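Local atomic coordinates of positive phenol-degradative gene regulator (Ralstonia sp. E2, PDB entry 5FRV), a protein that probably activates transcription of phenol-degradation genes through its ATP- and DNA-binding parts, and binds zinc and p-cresol in the N-terminal sensor part described here. Residues 110-115 with 126-131; 131-136 with 152-157; 166-171 with 189-194; 172-177 with 185-190. All blocks are in the same frame, centred on the assembly; numbering follows the deposited sequence.

Contacts 1, 3 and 4 belong to one four-stranded antiparallel sheet, and contact 2 joins two helices beside it. Contact 2 is wholly buried and mostly polar: side chains grip backbone N-H groups. Contacts 1 and 4 each have a buried face and an outer face. In contact 1 the buried face holds p-cresol; in contact 4 one end holds the zinc ion. Contact 3, partly buried at the open end, continues the hairpin of contact 4, shares Gly-189 and Lys-190 with it, and is plain backbone pairing with aliphatic packing. Trp-130 N of contact 1 probably bonds to Cys-185 O of contact 4, and Trp-130 packs on Gln-154 of contact 2. Contacts 1 and 2 share Glu-131.

Contact 1. Residues 110-115 with 126-131; sequences VTPLTV and GEFLWE. With PCR (p-cresol), chain D.
Phe-128 and Trp-130 pack with Val-110, Pro-112 and Val-115 on the inner face of this strand pair, and p-cresol lies against them. Cresol CD2 sits over the centre of the Phe-128 ring, 3.7 Å from Phe-128 CE2. Trp-130 NE1 donates to the cresol OH at 2.9 Å, with the hydroxyl at the edge of the indole. His-102 is a second hydrogen-bond partner of that hydroxyl. Val-110 CG2 lies beside the backbone N, where it meets both Trp-130 CD1 at 3.8 Å and the cresol OH at 3.4 Å. Val-115 CG2 touches Phe-128 CZ at 3.8 Å. The strands form an antiparallel beta hairpin with a classic bulge: Leu-113 and Thr-114 both face Glu-127. Thr-111 and Leu-129 exchange two nearly straight backbone bonds. At the bulge, Leu-113 N donates to Glu-127 O, and Glu-127 N donates to Thr-114 O at 3.1 Å. The outer face is looser and more polar. Leu-113 CD1 rests on Glu-127 CB at 3.8 Å, the two side chains crossing at about a right angle. On the same side, a water bridges Thr-111 OG1 and Glu-131 OE1.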
loop_
_atom_site.group_PDB
_atom_site.type_symbol
_atom_site.label_atom_id
_atom_site.label_comp_id
_atom_site.label_asym_id
_atom_site.label_seq_id
_atom_site.Cartn_x
_atom_site.Cartn_y
_atom_site.Cartn_z
ATOM N N VAL A 110 13.808 -9.151 -7.468
ATOM C CA VAL A 110 14.088 -10.497 -6.990
ATOM C C VAL A 110 14.875 -11.259 -8.027
ATOM O O VAL A 110 14.538 -11.240 -9.214
ATOM C CB VAL A 110 12.802 -11.248 -6.667
ATOM C CG1 VAL A 110 13.112 -12.575 -5.946
ATOM C CG2 VAL A 110 11.895 -10.366 -5.824
ATOM N N THR A 111 15.945 -11.905 -7.582
ATOM C CA THR A 111 16.675 -12.837 -8.436
ATOM C C THR A 111 16.784 -14.203 -7.774
ATOM O O THR A 111 17.434 -14.342 -6.730
ATOM C CB THR A 111 18.082 -12.315 -8.763
ATOM O OG1 THR A 111 17.975 -10.989 -9.290
ATOM C CG2 THR A 111 18.765 -13.222 -9.788
ATOM N N PRO A 112 16.135 -15.218 -8.370
ATOM C CA PRO A 112 16.251 -16.593 -7.886
ATOM C C PRO A 112 17.706 -17.041 -7.959
ATOM O O PRO A 112 18.346 -16.837 -8.993
ATOM C CB PRO A 112 15.372 -17.391 -8.858
ATOM C CG PRO A 112 14.460 -16.380 -9.484
ATOM C CD PRO A 112 15.284 -15.127 -9.569
ATOM N N LEU A 113 18.234 -17.595 -6.876
ATOM C CA LEU A 113 19.625 -18.071 -6.873
ATOM C C LEU A 113 19.681 -19.532 -7.302
ATOM O O LEU A 113 20.196 -19.876 -8.372
ATOM C CB LEU A 113 20.268 -17.924 -5.486
ATOM C CG LEU A 113 20.596 -16.532 -4.946
ATOM C CD1 LEU A 113 20.812 -16.595 -3.438
ATOM C CD2 LEU A 113 21.809 -15.937 -5.632
ATOM N N THR A 114 19.154 -20.389 -6.440
ATOM C CA THR A 114 19.027 -21.801 -6.738
ATOM C C THR A 114 17.674 -22.253 -6.204
ATOM O O THR A 114 17.326 -21.963 -5.065
ATOM C CB THR A 114 20.168 -22.633 -6.107
ATOM O OG1 THR A 114 20.136 -22.493 -4.680
ATOM C CG2 THR A 114 21.538 -22.170 -6.620
ATOM N N VAL A 115 16.893 -22.935 -7.026
ATOM C CA VAL A 115 15.580 -23.378 -6.579
ATOM C C VAL A 115 15.319 -24.843 -6.895
ATOM O O VAL A 115 15.357 -25.263 -8.053
ATOM C CB VAL A 115 14.451 -22.540 -7.210
ATOM C CG1 VAL A 115 13.091 -23.120 -6.825
ATOM C CG2 VAL A 115 14.565 -21.077 -6.797
ATOM N N GLY A 126 14.709 -23.194 -1.592
ATOM C CA GLY A 126 14.877 -22.018 -2.428
ATOM C C GLY A 126 15.637 -20.870 -1.795
ATOM O O GLY A 126 15.430 -20.544 -0.626
ATOM N N GLU A 127 16.523 -20.266 -2.592
ATOM C CA GLU A 127 17.388 -19.163 -2.176
ATOM C C GLU A 127 17.213 -18.046 -3.181
ATOM O O GLU A 127 17.196 -18.297 -4.385
ATOM C CB GLU A 127 18.872 -19.574 -2.126
ATOM C CG GLU A 127 19.241 -20.662 -1.113
ATOM C CD GLU A 127 20.746 -20.993 -1.119
ATOM O OE1 GLU A 127 21.479 -20.437 -1.974
ATOM O OE2 GLU A 127 21.186 -21.815 -0.275
ATOM N N PHE A 128 17.090 -16.816 -2.696
ATOM C CA PHE A 128 16.844 -15.673 -3.578
ATOM C C PHE A 128 17.643 -14.445 -3.174
ATOM O O PHE A 128 17.883 -14.213 -1.982
ATOM C CB PHE A 128 15.352 -15.294 -3.590
ATOM C CG PHE A 128 14.435 -16.439 -3.931
ATOM C CD1 PHE A 128 14.097 -17.378 -2.979
ATOM C CD2 PHE A 128 13.899 -16.555 -5.198
ATOM C CE1 PHE A 128 13.269 -18.431 -3.292
ATOM C CE2 PHE A 128 13.065 -17.610 -5.513
ATOM C CZ PHE A 128 12.754 -18.541 -4.562
ATOM N N LEU A 129 18.018 -13.658 -4.186
ATOM C CA LEU A 129 18.601 -12.330 -4.014
ATOM C C LEU A 129 17.518 -11.249 -4.081
ATOM O O LEU A 129 16.626 -11.295 -4.942
ATOM C CB LEU A 129 19.653 -12.059 -5.086
ATOM C CG LEU A 129 20.318 -10.677 -5.034
ATOM C CD1 LEU A 129 21.232 -10.561 -3.810
ATOM C CD2 LEU A 129 21.091 -10.367 -6.312
ATOM N N TRP A 130 17.616 -10.288 -3.171
ATOM C CA TRP A 130 16.728 -9.129 -3.111
ATOM C C TRP A 130 17.500 -7.824 -3.307
ATOM O O TRP A 130 18.235 -7.398 -2.416
ATOM C CB TRP A 130 16.009 -9.083 -1.765
ATOM C CG TRP A 130 14.753 -9.908 -1.665
ATOM C CD1 TRP A 130 14.098 -10.540 -2.677
ATOM C CD2 TRP A 130 14.003 -10.174 -0.470
ATOM N NE1 TRP A 130 12.978 -11.185 -2.187
ATOM C CE2 TRP A 130 12.902 -10.969 -0.834
ATOM C CE3 TRP A 130 14.144 -9.797 0.869
ATOM C CZ2 TRP A 130 11.958 -11.397 0.092
ATOM C CZ3 TRP A 130 13.215 -10.251 1.794
ATOM C CH2 TRP A 130 12.132 -11.029 1.397
ATOM N N GLU A 131 17.322 -7.172 -4.450
ATOM C CA GLU A 131 17.923 -5.849 -4.633
ATOM C C GLU A 131 16.874 -4.740 -4.583
ATOM O O GLU A 131 15.766 -4.902 -5.097
ATOM C CB GLU A 131 18.693 -5.807 -5.949
ATOM C CG GLU A 131 19.864 -6.794 -5.988
ATOM C CD GLU A 131 20.527 -6.870 -7.355
ATOM O OE1 GLU A 131 20.048 -7.660 -8.202
ATOM O OE2 GLU A 131 21.518 -6.134 -7.588
HETATM C CB PCR D . 8.903 -17.370 -4.113
HETATM C CG PCR D . 9.285 -15.926 -3.865
HETATM C CD1 PCR D . 8.326 -14.930 -3.944
HETATM C CE1 PCR D . 8.688 -13.613 -3.730
HETATM C CD2 PCR D . 10.604 -15.607 -3.570
HETATM C CE2 PCR D . 10.969 -14.297 -3.359
HETATM C CZ PCR D . 10.008 -13.300 -3.439
HETATM O OH PCR D . 10.359 -11.969 -3.223
HETATM O O HOH W 1 17.880 -9.310 -7.489
#

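Contact 2. Residues 131-136 with 152-157; sequences EDSFEG and WMQIGY
Glu-135 OE2 accepts the N-H of Met-153 at 2.7 Å and also forms a salt bridge with Arg-51 on helix 44-58. The other oxygen, Glu-135 OE1, takes the N-H of Gln-154 at 2.9 Å. Both oxygens use their syn lone pairs for these backbone bonds, so the carboxylate spans two successive N-H groups in the first turn of helix 152-166. Helix 134-143 and helix 152-166, both in the V4R domain, thus meet near their N-terminal ends. The helix start and Arg-51 would probably favour the charged form of the carboxylate. Glu-135 reaches the helix start with CG anti to the backbone N (chi1 -162°) and an extended chain. Gln-154 extends the other way and returns the grip. Its OE1 accepts Glu-135 N at 3.1 Å, with the donor tilted 29° from the amide plane. Its NE2 makes a weak but straight bond to Ser-133 OG at 3.2 Å. Ser-133 also packs on the zinc ligand Cys-185. Phe-134 and the Gln-154 side chain run antiparallel past each other. One face of the Phe-134 ring lies over Glu-135 CB. At the ring edge, close to its plane, Met-153 CE touches Phe-134 CZ at 3.8 Å.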
loop_
_atom_site.group_PDB
_atom_site.type_symbol
_atom_site.label_atom_id
_atom_site.label_comp_id
_atom_site.label_asym_id
_atom_site.label_seq_id
_atom_site.Cartn_x
_atom_site.Cartn_y
_atom_site.Cartn_z
ATOM N N GLU A 131 17.322 -7.172 -4.450
ATOM C CA GLU A 131 17.923 -5.849 -4.633
ATOM C C GLU A 131 16.874 -4.740 -4.583
ATOM O O GLU A 131 15.766 -4.902 -5.097
ATOM C CB GLU A 131 18.693 -5.807 -5.949
ATOM C CG GLU A 131 19.864 -6.794 -5.988
ATOM C CD GLU A 131 20.527 -6.870 -7.355
ATOM O OE1 GLU A 131 20.048 -7.660 -8.202
ATOM O OE2 GLU A 131 21.518 -6.134 -7.588
ATOM N N ASP A 132 17.233 -3.630 -3.941
ATOM C CA ASP A 132 16.366 -2.449 -3.809
ATOM C C ASP A 132 15.080 -2.730 -3.017
ATOM O O ASP A 132 14.010 -2.207 -3.357
ATOM C CB ASP A 132 15.999 -1.889 -5.189
ATOM C CG ASP A 132 17.204 -1.766 -6.105
ATOM O OD1 ASP A 132 18.066 -0.896 -5.845
ATOM O OD2 ASP A 132 17.294 -2.551 -7.079
ATOM N N SER A 133 15.193 -3.537 -1.963
ATOM C CA SER A 133 14.069 -3.779 -1.065
ATOM C C SER A 133 13.507 -2.446 -0.576
ATOM O O SER A 133 14.226 -1.672 0.062
ATOM C CB SER A 133 14.496 -4.631 0.125
ATOM O OG SER A 133 15.048 -5.878 -0.296
ATOM N N PHE A 134 12.237 -2.165 -0.867
ATOM C CA PHE A 134 11.658 -0.934 -0.358
ATOM C C PHE A 134 11.664 -0.960 1.157
ATOM O O PHE A 134 11.869 0.055 1.810
ATOM C CB PHE A 134 10.226 -0.725 -0.873
ATOM C CG PHE A 134 9.156 -1.244 0.057
ATOM C CD1 PHE A 134 8.725 -2.555 -0.029
ATOM C CD2 PHE A 134 8.582 -0.415 1.016
ATOM C CE1 PHE A 134 7.749 -3.032 0.821
ATOM C CE2 PHE A 134 7.623 -0.883 1.876
ATOM C CZ PHE A 134 7.196 -2.194 1.778
ATOM N N GLU A 135 11.458 -2.143 1.722
ATOM C CA GLU A 135 11.133 -2.239 3.136
ATOM C C GLU A 135 12.368 -1.959 3.987
ATOM O O GLU A 135 12.301 -1.244 5.008
ATOM C CB GLU A 135 10.568 -3.616 3.446
ATOM C CG GLU A 135 9.827 -3.648 4.739
ATOM C CD GLU A 135 9.106 -4.957 4.953
ATOM O OE1 GLU A 135 9.317 -5.856 4.119
ATOM O OE2 GLU A 135 8.337 -5.070 5.941
ATOM N N GLY A 136 13.494 -2.520 3.555
ATOM C CA GLY A 136 14.759 -2.287 4.231
ATOM C C GLY A 136 15.152 -0.823 4.124
ATOM O O GLY A 136 15.628 -0.228 5.097
ATOM N N TRP A 152 10.105 -7.483 6.757
ATOM C CA TRP A 152 9.034 -8.291 7.318
ATOM C C TRP A 152 7.905 -8.634 6.352
ATOM O O TRP A 152 7.531 -9.810 6.203
ATOM C CB TRP A 152 8.430 -7.574 8.529
ATOM C CG TRP A 152 9.457 -7.215 9.558
ATOM C CD1 TRP A 152 10.639 -7.866 9.814
ATOM C CD2 TRP A 152 9.404 -6.110 10.460
ATOM N NE1 TRP A 152 11.316 -7.229 10.826
ATOM C CE2 TRP A 152 10.582 -6.145 11.232
ATOM C CE3 TRP A 152 8.476 -5.083 10.680
ATOM C CZ2 TRP A 152 10.852 -5.196 12.214
ATOM C CZ3 TRP A 152 8.751 -4.141 11.656
ATOM C CH2 TRP A 152 9.923 -4.207 12.412
ATOM N N MET A 153 7.331 -7.605 5.730
ATOM C CA MET A 153 6.284 -7.830 4.736
ATOM C C MET A 153 6.824 -8.618 3.564
ATOM O O MET A 153 6.116 -9.457 3.010
ATOM C CB MET A 153 5.699 -6.503 4.242
ATOM C CG MET A 153 4.392 -6.612 3.476
ATOM S SD MET A 153 3.900 -4.918 2.917
ATOM C CE MET A 153 4.767 -3.945 4.096
ATOM N N GLN A 154 8.066 -8.335 3.167
ATOM C CA GLN A 154 8.633 -8.990 2.006
ATOM C C GLN A 154 8.802 -10.489 2.299
ATOM O O GLN A 154 8.503 -11.334 1.446
ATOM C CB GLN A 154 9.968 -8.335 1.612
ATOM C CG GLN A 154 9.791 -6.864 1.198
ATOM C CD GLN A 154 11.075 -6.197 0.721
ATOM O OE1 GLN A 154 11.124 -4.969 0.567
ATOM N NE2 GLN A 154 12.113 -7.001 0.456
ATOM N N ILE A 155 9.237 -10.815 3.513
ATOM C CA ILE A 155 9.367 -12.219 3.944
ATOM C C ILE A 155 7.999 -12.897 4.080
ATOM O O ILE A 155 7.830 -14.047 3.686
ATOM C CB ILE A 155 10.125 -12.325 5.284
ATOM C CG1 ILE A 155 11.623 -12.131 5.043
ATOM C CG2 ILE A 155 9.902 -13.686 5.930
ATOM C CD1 ILE A 155 12.257 -13.273 4.252
ATOM N N GLY A 156 7.013 -12.192 4.624
ATOM C CA GLY A 156 5.687 -12.772 4.724
ATOM C C GLY A 156 5.172 -13.159 3.342
ATOM O O GLY A 156 4.563 -14.220 3.156
ATOM N N TYR A 157 5.438 -12.305 2.361
ATOM C CA TYR A 157 4.980 -12.543 0.999
ATOM C C TYR A 157 5.587 -13.828 0.463
ATOM O O TYR A 157 4.872 -14.708 -0.054
ATOM C CB TYR A 157 5.322 -11.344 0.097
ATOM C CG TYR A 157 4.851 -11.490 -1.344
ATOM C CD1 TYR A 157 5.520 -12.329 -2.232
ATOM C CD2 TYR A 157 3.732 -10.795 -1.813
ATOM C CE1 TYR A 157 5.097 -12.477 -3.538
ATOM C CE2 TYR A 157 3.299 -10.939 -3.125
ATOM C CZ TYR A 157 3.986 -11.774 -3.975
ATOM O OH TYR A 157 3.575 -11.891 -5.277
#

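Contact 3. Residues 166-171 with 189-194; sequences MGKTIL and GKPLEQ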
loop_
_atom_site.group_PDB
_atom_site.type_symbol
_atom_site.label_atom_id
_atom_site.label_comp_id
_atom_site.label_asym_id
_atom_site.label_seq_id
_atom_site.Cartn_x
_atom_site.Cartn_y
_atom_site.Cartn_z
ATOM N N MET A 166 2.591 -24.600 -2.734
ATOM C CA MET A 166 2.979 -25.966 -2.339
ATOM C C MET A 166 1.863 -26.712 -1.603
ATOM O O MET A 166 1.902 -27.939 -1.447
ATOM C CB MET A 166 4.198 -25.924 -1.419
ATOM C CG MET A 166 5.491 -25.408 -2.040
ATOM S SD MET A 166 6.232 -26.593 -3.172
ATOM C CE MET A 166 6.405 -28.064 -2.136
ATOM N N GLY A 167 0.899 -25.964 -1.082
ATOM C CA GLY A 167 -0.079 -26.577 -0.200
ATOM C C GLY A 167 0.576 -27.136 1.053
ATOM O O GLY A 167 0.068 -28.078 1.672
ATOM N N LYS A 168 1.722 -26.573 1.428
ATOM C CA LYS A 168 2.341 -26.899 2.715
ATOM C C LYS A 168 3.166 -25.706 3.196
ATOM O O LYS A 168 3.577 -24.861 2.394
ATOM C CB LYS A 168 3.196 -28.169 2.619
ATOM C CG LYS A 168 4.156 -28.195 1.448
ATOM C CD LYS A 168 4.936 -29.506 1.405
ATOM C CE LYS A 168 5.764 -29.684 2.656
ATOM N NZ LYS A 168 6.859 -30.676 2.439
ATOM N N THR A 169 3.368 -25.610 4.507
ATOM C CA THR A 169 3.999 -24.423 5.083
ATOM C C THR A 169 5.465 -24.356 4.747
ATOM O O THR A 169 6.252 -25.183 5.209
ATOM C CB THR A 169 3.880 -24.380 6.598
ATOM O OG1 THR A 169 2.507 -24.353 6.959
ATOM C CG2 THR A 169 4.553 -23.126 7.152
ATOM N N ILE A 170 5.816 -23.352 3.955
ATOM C CA ILE A 170 7.188 -23.064 3.593
ATOM C C ILE A 170 7.594 -21.734 4.232
ATOM O O ILE A 170 7.067 -20.684 3.844
ATOM C CB ILE A 170 7.341 -22.978 2.059
ATOM C CG1 ILE A 170 6.816 -24.249 1.366
ATOM C CG2 ILE A 170 8.762 -22.640 1.664
ATOM C CD1 ILE A 170 7.387 -25.557 1.909
ATOM N N LEU A 171 8.492 -21.767 5.221
ATOM C CA LEU A 171 8.924 -20.540 5.881
ATOM C C LEU A 171 10.185 -19.976 5.256
ATOM O O LEU A 171 11.036 -20.732 4.785
ATOM C CB LEU A 171 9.164 -20.787 7.366
ATOM C CG LEU A 171 8.024 -21.380 8.183
ATOM C CD1 LEU A 171 8.527 -21.679 9.576
ATOM C CD2 LEU A 171 6.854 -20.406 8.253
ATOM N N GLY A 189 14.152 -20.185 1.837
ATOM C CA GLY A 189 12.898 -20.809 2.207
ATOM C C GLY A 189 12.894 -22.324 2.167
ATOM O O GLY A 189 13.364 -22.936 1.202
ATOM N N LYS A 190 12.350 -22.933 3.215
ATOM C CA LYS A 190 12.200 -24.386 3.249
ATOM C C LYS A 190 11.050 -24.792 4.188
ATOM O O LYS A 190 10.561 -23.963 4.977
ATOM C CB LYS A 190 13.540 -25.043 3.640
ATOM C CG LYS A 190 13.989 -24.844 5.061
ATOM C CD LYS A 190 15.482 -25.110 5.175
ATOM C CE LYS A 190 16.024 -24.690 6.524
ATOM N NZ LYS A 190 17.474 -24.979 6.652
ATOM N N PRO A 191 10.574 -26.055 4.076
ATOM C CA PRO A 191 9.421 -26.484 4.869
ATOM C C PRO A 191 9.584 -26.268 6.367
ATOM O O PRO A 191 10.683 -26.416 6.904
ATOM C CB PRO A 191 9.320 -27.989 4.547
ATOM C CG PRO A 191 9.827 -28.098 3.139
ATOM C CD PRO A 191 10.982 -27.091 3.103
ATOM N N LEU A 192 8.475 -25.929 7.014
ATOM C CA LEU A 192 8.395 -25.668 8.448
ATOM C C LEU A 192 9.300 -26.567 9.285
ATOM O O LEU A 192 10.163 -26.078 10.026
ATOM C CB LEU A 192 6.945 -25.827 8.903
ATOM C CG LEU A 192 6.700 -25.942 10.404
ATOM C CD1 LEU A 192 7.059 -24.646 11.078
ATOM C CD2 LEU A 192 5.255 -26.320 10.686
ATOM N N GLU A 193 9.109 -27.880 9.144
ATOM C CA GLU A 193 9.860 -28.874 9.918
ATOM C C GLU A 193 11.370 -28.677 9.869
ATOM O O GLU A 193 12.057 -28.880 10.870
ATOM C CB GLU A 193 9.538 -30.291 9.432
ATOM C CG GLU A 193 8.881 -31.167 10.489
ATOM C CD GLU A 193 8.059 -32.309 9.890
ATOM O OE1 GLU A 193 8.577 -33.002 8.983
ATOM O OE2 GLU A 193 6.904 -32.522 10.335
ATOM N N GLN A 194 11.879 -28.281 8.705
ATOM C CA GLN A 194 13.319 -28.232 8.472
ATOM C C GLN A 194 13.984 -27.002 9.059
ATOM O O GLN A 194 15.132 -26.704 8.743
ATOM C CB GLN A 194 13.602 -28.305 6.981
ATOM C CG GLN A 194 12.877 -29.445 6.312
ATOM C CD GLN A 194 13.328 -29.638 4.896
ATOM O OE1 GLN A 194 14.208 -28.925 4.419
ATOM N NE2 GLN A 194 12.735 -30.605 4.208
#
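Thr-169 and Leu-192 open the backbone pairing: Leu-192 N donates to Thr-169 O at 3.0 Å. Leu-171 and Lys-190 then exchange two bonds. Lys-190 N reaches Leu-171 O at 3.0 Å, nearly in line with the carbonyl bond. The return bond, Leu-171 N to Lys-190 O, is also 3.0 Å but bent to 138° at the hydrogen. The donor comes in well above the plane of the carbonyl. CA-H...O contacts add to the pairing. Gly-189 CA approaches Leu-171 O at 3.2 Å, and Pro-191 CA approaches Thr-169 O. Pro-191 has no N-H to give, but it sits in a non-hydrogen-bonded pair opposite Ile-170 and breaks no cross-strand bond.

These segments form the open end of the antiparallel beta hairpin made by strands 170-176 and 185-191 of the V4R domain. One enters from helix 152-166, and the other leaves through a short 3-10 turn, in which Gln-194 N bonds to Pro-191 O.

The apolar contacts form two groups. In one, Ile-170 and Pro-191 lie side by side and point the same way. Ile-170 CG1 lies beside the backbone N (chi1 -55°), and a second bend (chi2 -52°) brings CD1 over the proline ring, 3.7 Å from Pro-191 CG. Tyr-124 also packs on Ile-170. In the other, Leu-171 CD1 meets Leu-192 CD1 at 3.6 Å, and Thr-169 CG2 lies against Leu-192 CB at 4.0 Å. Helix 198-203 touches Thr-169 and both leucines.

Among the charged groups, Lys-168 NZ passes near Pro-191 and is hydrogen-bonded to Gly-122 O. Lys-190 makes a cation-pi contact with Trp-195.

Contact 4. Residues 172-177 with 185-190; sequences YRELEC and CRILGK. With ZN (zinc ion), chain C.
Tyr-172 lays one face of its ring on the backbone of Gly-189. Gly-189 CA stands 3.6 Å from the ring centroid, 15° off the normal, in a CH-pi contact. With no side chain at Gly-189, the ring can lie this close across the neighbouring strand. Ile-187 CD1 approaches the same ring obliquely, 3.5 Å from Tyr-172 CD2. The phenol end of Tyr-172 is held by Thr-162 and Tyr-124, and p-cresol touches both Tyr-172 and Ile-187.

The Arg-186 guanidinium is met obliquely. Leu-175 CD1 comes within 3.5 Å of Arg-186 NH1. The Glu-176 carboxylate is turned 70° from the guanidinium plane, and the charged atoms stay beyond salt-bridge range. Arg-173, on the same side of the sheet, is bound by Asp-197 and Glu-201.

Arg-173 and Leu-188 exchange two backbone bonds. Further along, Arg-186 O receives Leu-175 N at 2.7 Å and, weakly, Glu-176 N. Arg-186 N returns a bond to Glu-176 O at 3.0 Å. Leu-175 and Glu-176 thus both face Arg-186 in a classic beta bulge.

The zinc ligands flank the bulge: Glu-174 comes just before it, Cys-177 just after it, and Cys-185 from the facing strand. Glu-174 OE2 binds zinc at 2.0 Å. Cys-177 SG and Cys-185 SG each bind it at 2.2 Å. Cys-177 SG lies anti to its backbone N (chi1 172°), while Cys-185 SG lies beside its own backbone N, and the sulfurs converge on the metal. Cys-151, just before helix 152-166, supplies the fourth ligand. The arrangement is a Cys3Glu zinc site at the end of a V4R-domain beta hairpin.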
loop_
_atom_site.group_PDB
_atom_site.type_symbol
_atom_site.label_atom_id
_atom_site.label_comp_id
_atom_site.label_asym_id
_atom_site.label_seq_id
_atom_site.Cartn_x
_atom_site.Cartn_y
_atom_site.Cartn_z
ATOM N N TYR A 172 10.305 -18.647 5.257
ATOM C CA TYR A 172 11.539 -17.969 4.812
ATOM C C TYR A 172 12.201 -17.152 5.899
ATOM O O TYR A 172 11.557 -16.665 6.828
ATOM C CB TYR A 172 11.289 -17.010 3.642
ATOM C CG TYR A 172 10.989 -17.660 2.325
ATOM C CD1 TYR A 172 9.767 -18.286 2.112
ATOM C CD2 TYR A 172 11.896 -17.612 1.281
ATOM C CE1 TYR A 172 9.475 -18.879 0.909
ATOM C CE2 TYR A 172 11.599 -18.181 0.065
ATOM C CZ TYR A 172 10.374 -18.813 -0.111
ATOM O OH TYR A 172 10.060 -19.403 -1.317
ATOM N N ARG A 173 13.504 -16.978 5.761
ATOM C CA ARG A 173 14.186 -15.995 6.586
ATOM C C ARG A 173 15.272 -15.310 5.789
ATOM O O ARG A 173 15.759 -15.846 4.792
ATOM C CB ARG A 173 14.734 -16.636 7.860
ATOM C CG ARG A 173 13.861 -16.271 9.066
ATOM C CD ARG A 173 13.692 -17.416 10.034
ATOM N NE ARG A 173 14.797 -17.480 10.983
ATOM C CZ ARG A 173 14.643 -17.556 12.301
ATOM N NH1 ARG A 173 13.425 -17.584 12.830
ATOM N NH2 ARG A 173 15.710 -17.612 13.094
ATOM N N GLU A 174 15.595 -14.086 6.193
ATOM C CA GLU A 174 16.645 -13.317 5.555
ATOM C C GLU A 174 17.972 -13.651 6.183
ATOM O O GLU A 174 18.127 -13.473 7.377
ATOM C CB GLU A 174 16.410 -11.816 5.710
ATOM C CG GLU A 174 15.232 -11.249 4.992
ATOM C CD GLU A 174 15.218 -9.737 5.125
ATOM O OE1 GLU A 174 14.719 -9.256 6.155
ATOM O OE2 GLU A 174 15.727 -9.042 4.227
ATOM N N LEU A 175 18.925 -14.105 5.380
ATOM C CA LEU A 175 20.257 -14.441 5.880
ATOM C C LEU A 175 21.149 -13.196 5.926
ATOM O O LEU A 175 22.137 -13.136 6.676
ATOM C CB LEU A 175 20.887 -15.520 5.004
ATOM C CG LEU A 175 20.012 -16.759 4.813
ATOM C CD1 LEU A 175 20.786 -17.834 4.070
ATOM C CD2 LEU A 175 19.482 -17.271 6.156
ATOM N N GLU A 176 20.803 -12.214 5.101
ATOM C CA GLU A 176 21.440 -10.899 5.150
ATOM C C GLU A 176 20.428 -9.889 4.639
ATOM O O GLU A 176 19.416 -10.272 4.035
ATOM C CB GLU A 176 22.735 -10.860 4.335
ATOM C CG GLU A 176 22.571 -10.825 2.825
ATOM C CD GLU A 176 23.909 -10.888 2.090
ATOM O OE1 GLU A 176 24.504 -9.812 1.842
ATOM O OE2 GLU A 176 24.366 -12.015 1.771
ATOM N N CYS A 177 20.684 -8.609 4.885
ATOM C CA CYS A 177 19.692 -7.587 4.586
ATOM C C CYS A 177 20.250 -6.176 4.622
ATOM O O CYS A 177 21.080 -5.853 5.474
ATOM C CB CYS A 177 18.530 -7.694 5.568
ATOM S SG CYS A 177 17.378 -6.314 5.421
ATOM N N CYS A 185 19.663 -7.808 0.213
ATOM C CA CYS A 185 19.047 -8.812 1.075
ATOM C C CYS A 185 19.189 -10.155 0.390
ATOM O O CYS A 185 19.393 -10.219 -0.818
ATOM C CB CYS A 185 17.562 -8.507 1.351
ATOM S SG CYS A 185 17.175 -6.884 2.069
ATOM N N ARG A 186 19.094 -11.224 1.164
ATOM C CA ARG A 186 19.202 -12.576 0.632
ATOM C C ARG A 186 18.459 -13.529 1.550
ATOM O O ARG A 186 18.603 -13.484 2.775
ATOM C CB ARG A 186 20.663 -12.979 0.488
ATOM C CG ARG A 186 20.908 -14.397 0.069
ATOM C CD ARG A 186 22.396 -14.591 -0.188
ATOM N NE ARG A 186 22.781 -15.999 -0.198
ATOM C CZ ARG A 186 23.104 -16.684 0.895
ATOM N NH1 ARG A 186 23.071 -16.086 2.082
ATOM N NH2 ARG A 186 23.451 -17.964 0.804
ATOM N N ILE A 187 17.646 -14.395 0.954
ATOM C CA ILE A 187 16.690 -15.163 1.728
ATOM C C ILE A 187 16.765 -16.671 1.440
ATOM O O ILE A 187 17.279 -17.110 0.409
ATOM C CB ILE A 187 15.234 -14.673 1.468
ATOM C CG1 ILE A 187 14.719 -15.212 0.127
ATOM C CG2 ILE A 187 15.162 -13.131 1.529
ATOM C CD1 ILE A 187 13.303 -14.765 -0.242
ATOM N N LEU A 188 16.239 -17.438 2.383
ATOM C CA LEU A 188 16.150 -18.888 2.261
ATOM C C LEU A 188 14.785 -19.384 2.691
ATOM O O LEU A 188 14.315 -19.065 3.794
ATOM C CB LEU A 188 17.232 -19.571 3.108
ATOM C CG LEU A 188 17.098 -21.094 3.206
ATOM C CD1 LEU A 188 17.327 -21.720 1.838
ATOM C CD2 LEU A 188 18.037 -21.682 4.273
ATOM N N GLY A 189 14.152 -20.185 1.837
ATOM C CA GLY A 189 12.898 -20.809 2.207
ATOM C C GLY A 189 12.894 -22.324 2.167
ATOM O O GLY A 189 13.364 -22.936 1.202
ATOM N N LYS A 190 12.350 -22.933 3.215
ATOM C CA LYS A 190 12.200 -24.386 3.249
ATOM C C LYS A 190 11.050 -24.792 4.188
ATOM O O LYS A 190 10.561 -23.963 4.977
ATOM C CB LYS A 190 13.540 -25.043 3.640
ATOM C CG LYS A 190 13.989 -24.844 5.061
ATOM C CD LYS A 190 15.482 -25.110 5.175
ATOM C CE LYS A 190 16.024 -24.690 6.524
ATOM N NZ LYS A 190 17.474 -24.979 6.652
HETATM ZN ZN ZN C . 16.009 -7.097 3.915
#